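PDB 3UCX: short chain dehydrogenase from Mycobacterium smegmatis, which probably catalyses NAD(P)-dependent oxidation or reduction of a still unidentified substrate. Local coordinates for residues A[100-105]-A[155-160]; A[148-153]-A[163-168]; A[191-196]-A[230-235]. One frame throughout, in Å; residues are numbered along the deposited sequence. Where two conformers were deposited one is given.

Contact 1: A[100-105]-A[155-160]; sequences PSMKPF and AKYGAY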
# COMPACT_ATOMS: atom_id res chain seq x y z
N PRO A 100 -7.62 23.54 3.35
CA PRO A 100 -7.69 22.75 4.57
C PRO A 100 -7.33 23.57 5.81
O PRO A 100 -6.44 24.43 5.74
CB PRO A 100 -6.62 21.69 4.34
CG PRO A 100 -5.61 22.35 3.47
CD PRO A 100 -6.41 23.24 2.56
N SER A 101 -8.01 23.30 6.92
CA SER A 101 -7.59 23.83 8.21
C SER A 101 -6.85 22.75 9.03
O SER A 101 -7.39 21.68 9.29
CB SER A 101 -8.79 24.34 8.99
OG SER A 101 -9.70 23.29 9.23
N MET A 102 -5.60 23.01 9.38
CA MET A 102 -4.86 22.16 10.27
C MET A 102 -5.50 22.18 11.68
O MET A 102 -5.26 23.10 12.39
CB MET A 102 -3.43 22.68 10.40
CG MET A 102 -2.58 22.69 9.13
SD MET A 102 -2.50 21.07 8.35
CE MET A 102 -4.06 21.04 7.43
N LYS A 103 -6.37 21.23 12.05
CA LYS A 103 -6.86 21.10 13.44
C LYS A 103 -6.87 19.59 13.80
O LYS A 103 -7.21 18.75 12.96
CB LYS A 103 -8.28 21.71 13.70
CG LYS A 103 -8.35 23.25 13.86
CD LYS A 103 -9.58 23.79 14.62
CE LYS A 103 -10.90 23.85 13.83
NZ LYS A 103 -12.17 24.22 14.60
N PRO A 104 -6.48 19.25 15.05
CA PRO A 104 -6.71 17.87 15.49
C PRO A 104 -8.19 17.55 15.42
O PRO A 104 -9.03 18.45 15.48
CB PRO A 104 -6.23 17.85 16.94
CG PRO A 104 -5.96 19.25 17.33
CD PRO A 104 -6.01 20.14 16.13
N PHE A 105 -8.51 16.28 15.28
CA PHE A 105 -9.91 15.91 15.22
C PHE A 105 -10.67 16.44 16.43
O PHE A 105 -11.80 16.89 16.30
CB PHE A 105 -10.08 14.38 15.11
CG PHE A 105 -9.99 13.84 13.72
CD1 PHE A 105 -10.87 14.27 12.74
CD2 PHE A 105 -9.09 12.85 13.39
CE1 PHE A 105 -10.80 13.76 11.45
CE2 PHE A 105 -9.02 12.34 12.10
CZ PHE A 105 -9.90 12.77 11.14
N ALA A 155 -0.39 14.64 12.52
CA ALA A 155 -1.36 15.31 13.36
C ALA A 155 -1.85 16.58 12.67
O ALA A 155 -1.09 17.23 11.94
CB ALA A 155 -0.76 15.63 14.73
N LYS A 156 -3.12 16.88 12.87
CA LYS A 156 -3.81 18.06 12.38
C LYS A 156 -4.26 18.00 10.92
O LYS A 156 -4.99 18.87 10.49
CB LYS A 156 -3.05 19.35 12.66
CG LYS A 156 -2.67 19.50 14.13
CD LYS A 156 -2.40 20.95 14.50
CE LYS A 156 -1.87 21.03 15.92
NZ LYS A 156 -1.58 22.42 16.41
N TYR A 157 -3.83 16.97 10.18
CA TYR A 157 -4.27 16.79 8.81
C TYR A 157 -5.50 15.89 8.67
O TYR A 157 -5.86 15.52 7.56
CB TYR A 157 -3.12 16.17 7.98
CG TYR A 157 -1.95 17.08 7.71
CD1 TYR A 157 -1.89 17.82 6.53
CD2 TYR A 157 -0.89 17.18 8.60
CE1 TYR A 157 -0.80 18.64 6.27
CE2 TYR A 157 0.20 17.98 8.34
CZ TYR A 157 0.23 18.71 7.17
OH TYR A 157 1.30 19.52 6.89
N GLY A 158 -6.14 15.53 9.79
CA GLY A 158 -7.20 14.53 9.78
C GLY A 158 -8.42 14.80 8.89
O GLY A 158 -8.82 13.91 8.13
N ALA A 159 -9.02 15.98 8.99
CA ALA A 159 -10.23 16.24 8.19
C ALA A 159 -9.89 16.17 6.72
O ALA A 159 -10.65 15.62 5.93
CB ALA A 159 -10.84 17.60 8.54
N TYR A 160 -8.73 16.72 6.37
CA TYR A 160 -8.25 16.76 4.99
C TYR A 160 -7.93 15.35 4.48
O TYR A 160 -8.37 14.96 3.39
CB TYR A 160 -7.02 17.66 4.91
CG TYR A 160 -6.62 18.11 3.52
CD1 TYR A 160 -7.55 18.62 2.64
CD2 TYR A 160 -5.29 18.11 3.13
CE1 TYR A 160 -7.18 19.06 1.38
CE2 TYR A 160 -4.93 18.54 1.86
CZ TYR A 160 -5.88 19.00 1.00
OH TYR A 160 -5.56 19.47 -0.26
O HOH W 1 -7.25 18.73 8.28
O HOH W 2 -6.62 16.12 12.41
O HOH W 3 -8.76 18.21 10.97
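In M102, chi1 (-63°) puts CG beside the backbone N and chi2 (-55°) turns SD onto the Y157 ring, while Y160, whose CG is anti to the backbone N (chi1 -164°), offers a ring face to P100. M102 SD stands over the centre of the Y157 ring, 3.7 Å from the centroid and close to the ring normal, a Met-aromatic contact. P100 CB makes a CH-pi contact over the Y160 ring, displaced toward the rim at CD1, 3.6 Å away. P104 CD lies 3.9 Å from CG of K156. M102 CA makes a CA-H...O contact with K156 O at 3.3 Å, and K156 CA makes another with K103 O. K103 O receives two waters, one bridging to G158 N and the other to A159 N, and a third ties S101 O and K156 O to Y160 N. F105 CZ packs 3.4 Å from G158 C. P104, A155 and K156 also border a bound 2-(2-methoxyethoxy)ethanol, and E177 of the second subunit hydrogen-bonds to F105 N and K156 N. The loop after strand 91-94 lies here against the start of helix 158-179, and helix 110-130 packs on F105 and A159.

Contact 2: A[148-153]-A[163-168]; sequences MVVRHS and AKSALL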
# COMPACT_ATOMS: atom_id res chain seq x y z
N MET A 148 -1.13 14.51 -1.31
CA MET A 148 -0.12 13.76 -0.52
C MET A 148 -0.57 13.36 0.87
O MET A 148 -0.04 12.43 1.43
CB MET A 148 1.16 14.62 -0.43
CG MET A 148 2.39 13.87 0.03
SD MET A 148 3.89 14.88 -0.07
CE MET A 148 3.60 16.02 1.31
N VAL A 149 -1.51 14.10 1.45
CA VAL A 149 -2.02 13.82 2.78
C VAL A 149 -2.50 12.38 2.94
O VAL A 149 -2.50 11.83 4.02
CB VAL A 149 -3.20 14.76 3.12
CG1 VAL A 149 -4.46 14.33 2.38
CG2 VAL A 149 -3.44 14.82 4.60
N VAL A 150 -2.92 11.75 1.84
CA VAL A 150 -3.38 10.37 1.95
C VAL A 150 -2.22 9.38 2.22
O VAL A 150 -2.45 8.23 2.58
CB VAL A 150 -4.23 9.91 0.74
CG1 VAL A 150 -5.42 10.86 0.55
CG2 VAL A 150 -3.38 9.79 -0.52
N ARG A 151 -0.98 9.85 2.04
CA ARG A 151 0.21 9.00 2.20
C ARG A 151 0.79 9.03 3.61
O ARG A 151 1.74 8.30 3.89
CB ARG A 151 1.29 9.43 1.20
CG ARG A 151 0.83 9.37 -0.25
CD ARG A 151 0.55 7.96 -0.70
NE ARG A 151 0.27 7.84 -2.14
CZ ARG A 151 -0.26 6.76 -2.71
NH1 ARG A 151 -0.54 5.68 -1.95
NH2 ARG A 151 -0.49 6.74 -4.03
N HIS A 152 0.24 9.87 4.49
CA HIS A 152 0.71 9.96 5.87
C HIS A 152 -0.43 10.14 6.84
O HIS A 152 -1.59 10.19 6.43
CB HIS A 152 1.82 11.04 6.03
CG HIS A 152 1.37 12.46 5.75
ND1 HIS A 152 0.71 13.23 6.65
CD2 HIS A 152 1.61 13.28 4.64
CE1 HIS A 152 0.50 14.46 6.12
NE2 HIS A 152 1.04 14.49 4.89
N SER A 153 -0.10 10.22 8.14
CA SER A 153 -1.12 10.35 9.17
C SER A 153 -0.75 11.44 10.18
O SER A 153 -1.05 11.34 11.38
CB SER A 153 -1.29 8.99 9.85
OG SER A 153 -1.77 8.03 8.91
N ALA A 163 -11.36 13.31 3.95
CA ALA A 163 -12.10 13.67 2.74
C ALA A 163 -11.35 13.20 1.50
O ALA A 163 -11.95 12.64 0.55
CB ALA A 163 -12.32 15.17 2.70
N LYS A 164 -10.05 13.46 1.48
CA LYS A 164 -9.24 13.04 0.34
C LYS A 164 -9.18 11.52 0.17
O LYS A 164 -9.15 11.02 -0.96
CB LYS A 164 -7.86 13.66 0.43
CG LYS A 164 -7.89 15.18 0.16
CD LYS A 164 -8.03 15.45 -1.32
CE LYS A 164 -7.54 16.82 -1.75
NZ LYS A 164 -8.65 17.80 -1.79
N SER A 165 -9.16 10.80 1.28
CA SER A 165 -9.16 9.34 1.27
C SER A 165 -10.49 8.80 0.75
O SER A 165 -10.51 7.85 -0.02
CB SER A 165 -8.88 8.81 2.66
OG SER A 165 -7.53 9.13 3.01
N ALA A 166 -11.58 9.39 1.18
CA ALA A 166 -12.90 9.01 0.67
C ALA A 166 -12.93 9.27 -0.86
O ALA A 166 -13.43 8.43 -1.63
CB ALA A 166 -14.02 9.79 1.38
N LEU A 167 -12.36 10.40 -1.30
CA LEU A 167 -12.29 10.73 -2.72
C LEU A 167 -11.46 9.71 -3.50
O LEU A 167 -11.83 9.32 -4.61
CB LEU A 167 -11.75 12.14 -2.93
CG LEU A 167 -11.35 12.55 -4.36
CD1 LEU A 167 -12.54 12.57 -5.34
CD2 LEU A 167 -10.64 13.90 -4.35
N LEU A 168 -10.32 9.31 -2.95
CA LEU A 168 -9.44 8.33 -3.59
C LEU A 168 -10.15 6.98 -3.76
O LEU A 168 -10.14 6.36 -4.84
CB LEU A 168 -8.13 8.17 -2.81
CG LEU A 168 -7.09 7.20 -3.40
CD1 LEU A 168 -6.73 7.57 -4.85
CD2 LEU A 168 -5.85 7.09 -2.48
O HOH W 4 -5.27 7.70 3.60
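V150 meets K164 in the close-packed part of this contact, its side chain crossing that of the lysine at about a right angle. V150 CG1, beside its own backbone N (chi1 -56°), comes to 3.7 Å from K164 CB and equally near S165 OG; in one of its two conformers V149 adds CG1 to the same K164 CB. The lysine packs through CB; its chain bends at chi2 (-77°), and the amino end leads away. Packing is looser toward L168, where V150 CG2 and L168 CD2 graze at 4.2 Å. On the wetter side no direct hydrogen bond spans the segments; one water donates to both V150 O and S165 OG, the latter bond 2.7 Å long. S165 OG is also bonded to K161 O one turn back in the helix. L189 of strand 184-190 adds to the packing on V150, and A169 of the second subunit lies on S165. A 3-10 turn following strand 141-145, laid on helix 158-179, belongs to the beta-alpha-beta crossover to strand 184-190 of the Rossmann fold; the spacing of Y160 and K164 on that helix is consistent with the Tyr-x-x-x-Lys signature of short-chain dehydrogenases.

Contact 3: A[191-196]-A[230-235]; sequences GYIWGG and PTEDEV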
# COMPACT_ATOMS: atom_id res chain seq x y z
N GLY A 191 1.90 17.20 -3.17
CA GLY A 191 2.07 17.82 -1.87
C GLY A 191 1.91 19.33 -2.03
O GLY A 191 1.00 19.79 -2.72
N TYR A 192 2.81 20.09 -1.40
CA TYR A 192 2.87 21.53 -1.63
C TYR A 192 3.16 21.78 -3.08
O TYR A 192 3.90 21.03 -3.72
CB TYR A 192 4.00 22.15 -0.82
CG TYR A 192 3.71 22.35 0.62
CD1 TYR A 192 2.77 23.30 1.03
CD2 TYR A 192 4.38 21.64 1.59
CE1 TYR A 192 2.51 23.51 2.37
CE2 TYR A 192 4.12 21.83 2.93
CZ TYR A 192 3.19 22.78 3.32
OH TYR A 192 2.96 22.97 4.66
N ILE A 193 2.59 22.85 -3.62
CA ILE A 193 2.78 23.18 -5.00
C ILE A 193 3.32 24.60 -5.11
O ILE A 193 2.62 25.55 -4.80
CB ILE A 193 1.49 23.05 -5.82
CG1 ILE A 193 0.82 21.68 -5.63
CG2 ILE A 193 1.81 23.25 -7.30
CD1 ILE A 193 -0.50 21.53 -6.40
N TRP A 194 4.55 24.72 -5.60
CA TRP A 194 5.23 26.01 -5.63
C TRP A 194 4.77 26.85 -6.76
O TRP A 194 4.70 26.42 -7.91
CB TRP A 194 6.74 25.81 -5.68
CG TRP A 194 7.52 27.10 -5.58
CD1 TRP A 194 8.35 27.67 -6.54
CD2 TRP A 194 7.59 28.00 -4.42
NE1 TRP A 194 8.89 28.86 -6.08
CE2 TRP A 194 8.49 29.09 -4.80
CE3 TRP A 194 7.02 28.01 -3.16
CZ2 TRP A 194 8.77 30.15 -3.94
CZ3 TRP A 194 7.31 29.07 -2.29
CH2 TRP A 194 8.17 30.11 -2.68
N GLY A 195 4.49 28.11 -6.42
CA GLY A 195 4.12 29.14 -7.36
C GLY A 195 3.83 30.41 -6.58
O GLY A 195 4.15 30.50 -5.38
N GLY A 196 3.23 31.38 -7.25
CA GLY A 196 2.98 32.70 -6.64
C GLY A 196 2.12 32.60 -5.40
O GLY A 196 2.41 33.23 -4.39
N PRO A 230 7.50 20.43 -5.88
CA PRO A 230 7.02 20.49 -7.24
C PRO A 230 6.34 21.82 -7.53
O PRO A 230 5.77 22.43 -6.64
CB PRO A 230 6.02 19.32 -7.32
CG PRO A 230 5.55 19.16 -5.96
CD PRO A 230 6.72 19.51 -5.06
N THR A 231 6.47 22.26 -8.78
CA THR A 231 5.87 23.51 -9.24
C THR A 231 4.48 23.27 -9.79
O THR A 231 4.11 22.13 -10.08
CB THR A 231 6.69 24.13 -10.36
OG1 THR A 231 6.62 23.28 -11.52
CG2 THR A 231 8.18 24.37 -9.93
N GLU A 232 3.72 24.36 -9.95
CA GLU A 232 2.40 24.28 -10.56
C GLU A 232 2.50 23.61 -11.92
O GLU A 232 1.68 22.74 -12.26
CB GLU A 232 1.76 25.66 -10.65
CG GLU A 232 1.38 26.22 -9.30
CD GLU A 232 0.72 27.58 -9.37
OE1 GLU A 232 0.18 27.95 -10.46
OE2 GLU A 232 0.70 28.27 -8.33
N ASP A 233 3.51 24.00 -12.71
CA ASP A 233 3.69 23.36 -14.01
C ASP A 233 3.96 21.85 -13.89
O ASP A 233 3.49 21.08 -14.70
CB ASP A 233 4.79 24.03 -14.85
CG ASP A 233 4.26 25.21 -15.67
OD1 ASP A 233 3.17 25.13 -16.29
OD2 ASP A 233 4.95 26.23 -15.72
N GLU A 234 4.74 21.44 -12.90
CA GLU A 234 5.08 20.01 -12.78
C GLU A 234 3.86 19.18 -12.42
O GLU A 234 3.70 18.05 -12.88
CB GLU A 234 6.24 19.79 -11.77
CG GLU A 234 7.60 20.17 -12.37
CD GLU A 234 8.74 20.24 -11.35
OE1 GLU A 234 8.49 20.55 -10.18
OE2 GLU A 234 9.89 19.99 -11.75
N VAL A 235 3.00 19.74 -11.58
CA VAL A 235 1.78 19.02 -11.20
C VAL A 235 0.83 19.02 -12.40
O VAL A 235 0.22 17.97 -12.74
CB VAL A 235 1.13 19.63 -9.95
CG1 VAL A 235 -0.22 18.92 -9.63
CG2 VAL A 235 2.11 19.58 -8.77
O HOH W 5 1.39 28.01 -5.58
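W194 and T231 form a single beta bridge: W194 N donates to P230 O at 2.8 Å, nearly straight (177°) and in the carbonyl plane, and E232 N returns a more bent bond to W194 O, 3.1 Å long and tilted from the plane of that carbonyl. The side chain that fills the joint is I193. Its CG2, anti to the backbone N, presses on the start of the helix 3.5 Å from E232 N, and CG1 and CD1 lie against V235 CG2, the two side chains crossing at about a right angle. P230 CG and CD approach Y192 O, CG at 3.4 Å. E232 reaches back with an extended chain: CG packs on I193 CG2, and a water donates to both OE2 (2.8 Å) and I193 O, while OE1 is bonded to T26 OG1. T231 and E234 form a capping box, with E234 N bonded to T231 OG1 and T231 N to E234 OE1. L23 of helix 23-33 covers I193 and V235, and W194 NE1 binds a pentaethylene glycol probably left from crystallisation. W194 O takes up E232 N, a donor of the helix's first turn, while the capping box satisfies E234 N; the helix start is therefore held both by its own cap and by the loop, and its dipole would probably strengthen the bond to W194 O.

How the contacts relate
Contacts 1 and 2 alternate along the chain and share helix 158-179, contact 1 at its first turn and contact 2 further on; their centres are about 12 Å apart, Y157 touches V149 and H152, and Y160 touches V149. Contact 3 comes later in sequence, its centre about 18 Å from that of contact 2, which it touches where M148 CB meets G191 CA, and about 22 Å from that of contact 1. All three involve loops that follow strands of one parallel sheet: 91-94, 141-145 and 184-190, neighbours in that order. In this family such strand-end loops usually line the cofactor and substrate cleft. Contacts 1 and 2 also reach the second subunit.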